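Local coordinates for protein lysin (Bacillus phage PBC5, PDB 6ILU) that is a phage endolysin whose SH3b cell-wall-binding domain recognises the bacterial cell wall, at residues Lys81-Tyr86 and Ser109-Ala114. Sequence-based numbering, arbitrary orientation.
Sequences KVRSKY and SEVYNA. With EDO (1,2-ethanediol), chain K; SO4 (sulfate ion), chain D; EDO (1,2-ethanediol), chain I; SO4 (sulfate ion), chain G.
Two backbone bonds clamp Val82 to Tyr112: Val82 N donates to Tyr112 O at 2.8 Å, and Tyr112 N returns a bond to Val82 O at 3.0 Å. This reciprocal pair of bonds, both nearly straight (166° and 172°), makes Val82 and Tyr112 an antiparallel hydrogen-bonded pair. One residue along, Lys81 faces Asn113 as a non-hydrogen-bonded pair, and there the side chains do the work. They run alongside each other; the lysine chain bends at chi2 (-74°) and then extends, so that NZ donates a hydrogen bond to Asn113 OD1 at 2.8 Å, in the plane of the amide carbonyl. The same NZ and Asn113 ND2 both donate to one sulfate, probably from the crystallisation liquor. Next to this, Arg83 and Val111 lie flank to flank. Val111 CG2 comes within 3.6 Å of Arg83 NE, while CG1 sits over one face of the guanidinium, displaced toward its rim. The guanidinium edge binds an ethanediol, probably of the same origin, through NE and NH2, but its charge is met by the C-terminal carboxylate of Lys140. On the Val82 and Tyr112 side, Val82 CG2 packs against Ala114 CB at 3.9 Å, and Ile124 touches both Val82 and Tyr112. Past Arg83 the two chains separate, and a water spans the gap, accepting from Ser84 N and donating to Glu110 O. Ser84 OG then accepts from Tyr86 N at 2.9 Å, an ST turn just where the strand ends. Strand 75-84 also bonds through Lys81 and Arg83 to strand 135-138, so it lies between 112-113 and 135-138, antiparallel to both, in the antiparallel beta arrangement of an SH3b domain.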
loop_
_atom_site.group_PDB
_atom_site.type_symbol
_atom_site.label_atom_id
_atom_site.label_comp_id
_atom_site.label_asym_id
_atom_site.label_seq_id
_atom_site.Cartn_x
_atom_site.Cartn_y
_atom_site.Cartn_z
ATOM N N LYS A 81 5.424 -1.478 -6.917
ATOM C CA LYS A 81 5.962 -2.826 -7.076
ATOM C C LYS A 81 7.294 -2.954 -6.344
ATOM O O LYS A 81 8.192 -2.087 -6.468
ATOM C CB LYS A 81 6.154 -3.160 -8.573
ATOM C CG LYS A 81 4.878 -2.927 -9.362
ATOM C CD LYS A 81 3.880 -4.009 -9.058
ATOM C CE LYS A 81 2.569 -3.746 -9.806
ATOM N NZ LYS A 81 1.633 -4.869 -9.634
ATOM N N VAL A 82 7.406 -4.057 -5.597
ATOM C CA VAL A 82 8.573 -4.310 -4.750
ATOM C C VAL A 82 9.397 -5.426 -5.362
ATOM O O VAL A 82 8.869 -6.516 -5.617
ATOM C CB VAL A 82 8.130 -4.679 -3.298
ATOM C CG1 VAL A 82 9.361 -4.853 -2.367
ATOM C CG2 VAL A 82 7.180 -3.570 -2.707
ATOM N N ARG A 83 10.685 -5.160 -5.616
ATOM C CA ARG A 83 11.560 -6.177 -6.216
ATOM C C ARG A 83 12.852 -6.251 -5.453
ATOM O O ARG A 83 13.385 -5.220 -5.066
ATOM C CB ARG A 83 11.846 -5.853 -7.668
ATOM C CG ARG A 83 10.627 -5.967 -8.581
ATOM C CD ARG A 83 11.038 -5.470 -9.973
ATOM N NE ARG A 83 9.937 -5.493 -10.932
ATOM C CZ ARG A 83 9.127 -4.464 -11.164
ATOM N NH1 ARG A 83 9.273 -3.323 -10.489
ATOM N NH2 ARG A 83 8.159 -4.577 -12.079
ATOM N N SER A 84 13.361 -7.454 -5.231
ATOM C CA SER A 84 14.727 -7.585 -4.675
ATOM C C SER A 84 15.765 -6.797 -5.484
ATOM O O SER A 84 15.688 -6.721 -6.726
ATOM C CB SER A 84 15.146 -9.068 -4.621
ATOM O OG SER A 84 16.477 -9.187 -4.147
ATOM N N LYS A 85 16.762 -6.245 -4.785
ATOM C CA LYS A 85 17.905 -5.645 -5.468
ATOM C C LYS A 85 18.898 -6.713 -5.933
ATOM O O LYS A 85 19.819 -6.404 -6.673
ATOM C CB LYS A 85 18.652 -4.642 -4.561
ATOM C CG LYS A 85 17.883 -3.354 -4.268
ATOM C CD LYS A 85 18.752 -2.402 -3.447
ATOM C CE LYS A 85 18.010 -1.087 -3.163
ATOM N NZ LYS A 85 18.839 -0.221 -2.229
ATOM N N TYR A 86 18.712 -7.953 -5.501
ATOM C CA TYR A 86 19.751 -8.987 -5.642
ATOM C C TYR A 86 19.306 -10.039 -6.644
ATOM O O TYR A 86 18.110 -10.142 -6.919
ATOM C CB TYR A 86 20.037 -9.618 -4.275
ATOM C CG TYR A 86 20.270 -8.590 -3.198
ATOM C CD1 TYR A 86 19.268 -8.293 -2.289
ATOM C CD2 TYR A 86 21.485 -7.935 -3.081
ATOM C CE1 TYR A 86 19.451 -7.355 -1.305
ATOM C CE2 TYR A 86 21.680 -6.978 -2.089
ATOM C CZ TYR A 86 20.656 -6.701 -1.212
ATOM O OH TYR A 86 20.804 -5.755 -0.233
ATOM N N SER A 109 12.650 -14.103 -6.771
ATOM C CA SER A 109 12.139 -14.422 -8.097
ATOM C C SER A 109 10.800 -13.736 -8.390
ATOM O O SER A 109 10.377 -13.703 -9.537
ATOM C CB SER A 109 11.984 -15.942 -8.266
ATOM O OG SER A 109 11.097 -16.434 -7.270
ATOM N N GLU A 110 10.143 -13.207 -7.369
ATOM C CA GLU A 110 8.792 -12.637 -7.535
ATOM C C GLU A 110 8.769 -11.106 -7.400
ATOM O O GLU A 110 9.615 -10.519 -6.709
ATOM C CB GLU A 110 7.824 -13.241 -6.498
ATOM C CG GLU A 110 7.726 -14.777 -6.491
ATOM C CD GLU A 110 7.110 -15.344 -7.740
ATOM O OE1 GLU A 110 7.448 -16.502 -8.101
ATOM O OE2 GLU A 110 6.284 -14.647 -8.370
ATOM N N VAL A 111 7.772 -10.478 -8.036
ATOM C CA VAL A 111 7.467 -9.052 -7.800
ATOM C C VAL A 111 6.252 -8.959 -6.857
ATOM O O VAL A 111 5.289 -9.719 -7.026
ATOM C CB VAL A 111 7.160 -8.336 -9.111
ATOM C CG1 VAL A 111 6.856 -6.846 -8.874
ATOM C CG2 VAL A 111 8.315 -8.555 -10.114
ATOM N N TYR A 112 6.291 -8.061 -5.879
ATOM C CA TYR A 112 5.190 -7.912 -4.929
ATOM C C TYR A 112 4.536 -6.556 -5.011
ATOM O O TYR A 112 5.132 -5.604 -5.511
ATOM C CB TYR A 112 5.672 -8.130 -3.492
ATOM C CG TYR A 112 6.400 -9.442 -3.328
ATOM C CD1 TYR A 112 7.791 -9.512 -3.477
ATOM C CD2 TYR A 112 5.693 -10.596 -3.043
ATOM C CE1 TYR A 112 8.450 -10.750 -3.349
ATOM C CE2 TYR A 112 6.337 -11.845 -2.922
ATOM C CZ TYR A 112 7.726 -11.883 -3.068
ATOM O OH TYR A 112 8.375 -13.084 -2.963
ATOM N N ASN A 113 3.291 -6.463 -4.534
ATOM C CA ASN A 113 2.699 -5.139 -4.319
ATOM C C ASN A 113 3.019 -4.624 -2.934
ATOM O O ASN A 113 2.972 -5.390 -1.958
ATOM C CB ASN A 113 1.169 -5.183 -4.493
ATOM C CG ASN A 113 0.748 -5.398 -5.913
ATOM O OD1 ASN A 113 1.460 -5.078 -6.851
ATOM N ND2 ASN A 113 -0.441 -5.942 -6.081
ATOM N N ALA A 114 3.371 -3.331 -2.834
ATOM C CA ALA A 114 3.588 -2.672 -1.535
ATOM C C ALA A 114 2.252 -2.590 -0.789
ATOM O O ALA A 114 1.337 -1.952 -1.306
ATOM C CB ALA A 114 4.126 -1.269 -1.766
HETATM C C1 EDO K . 9.706 -7.362 -14.106
HETATM O O1 EDO K . 10.699 -7.557 -13.079
HETATM C C2 EDO K . 8.470 -8.179 -13.779
HETATM O O2 EDO K . 7.399 -7.264 -13.518
HETATM S S SO4 D . -2.333 -5.864 -9.378
HETATM O O1 SO4 D . -3.329 -5.008 -8.727
HETATM O O2 SO4 D . -3.007 -6.769 -10.302
HETATM O O3 SO4 D . -1.599 -6.641 -8.390
HETATM O O4 SO4 D . -1.383 -5.060 -10.140
HETATM C C1 EDO I . 5.925 -15.635 -2.825
HETATM O O1 EDO I . 6.841 -15.137 -1.816
HETATM C C2 EDO I . 4.482 -15.678 -2.345
HETATM O O2 EDO I . 3.873 -14.371 -2.165
HETATM S S SO4 G . 16.783 2.887 -4.557
HETATM O O1 SO4 G . 15.756 1.854 -4.412
HETATM O O2 SO4 G . 16.254 4.212 -4.208
HETATM O O3 SO4 G . 17.255 2.890 -5.941
HETATM O O4 SO4 G . 17.897 2.566 -3.666
HETATM O O HOH W 1 12.234 -9.763 -6.282
#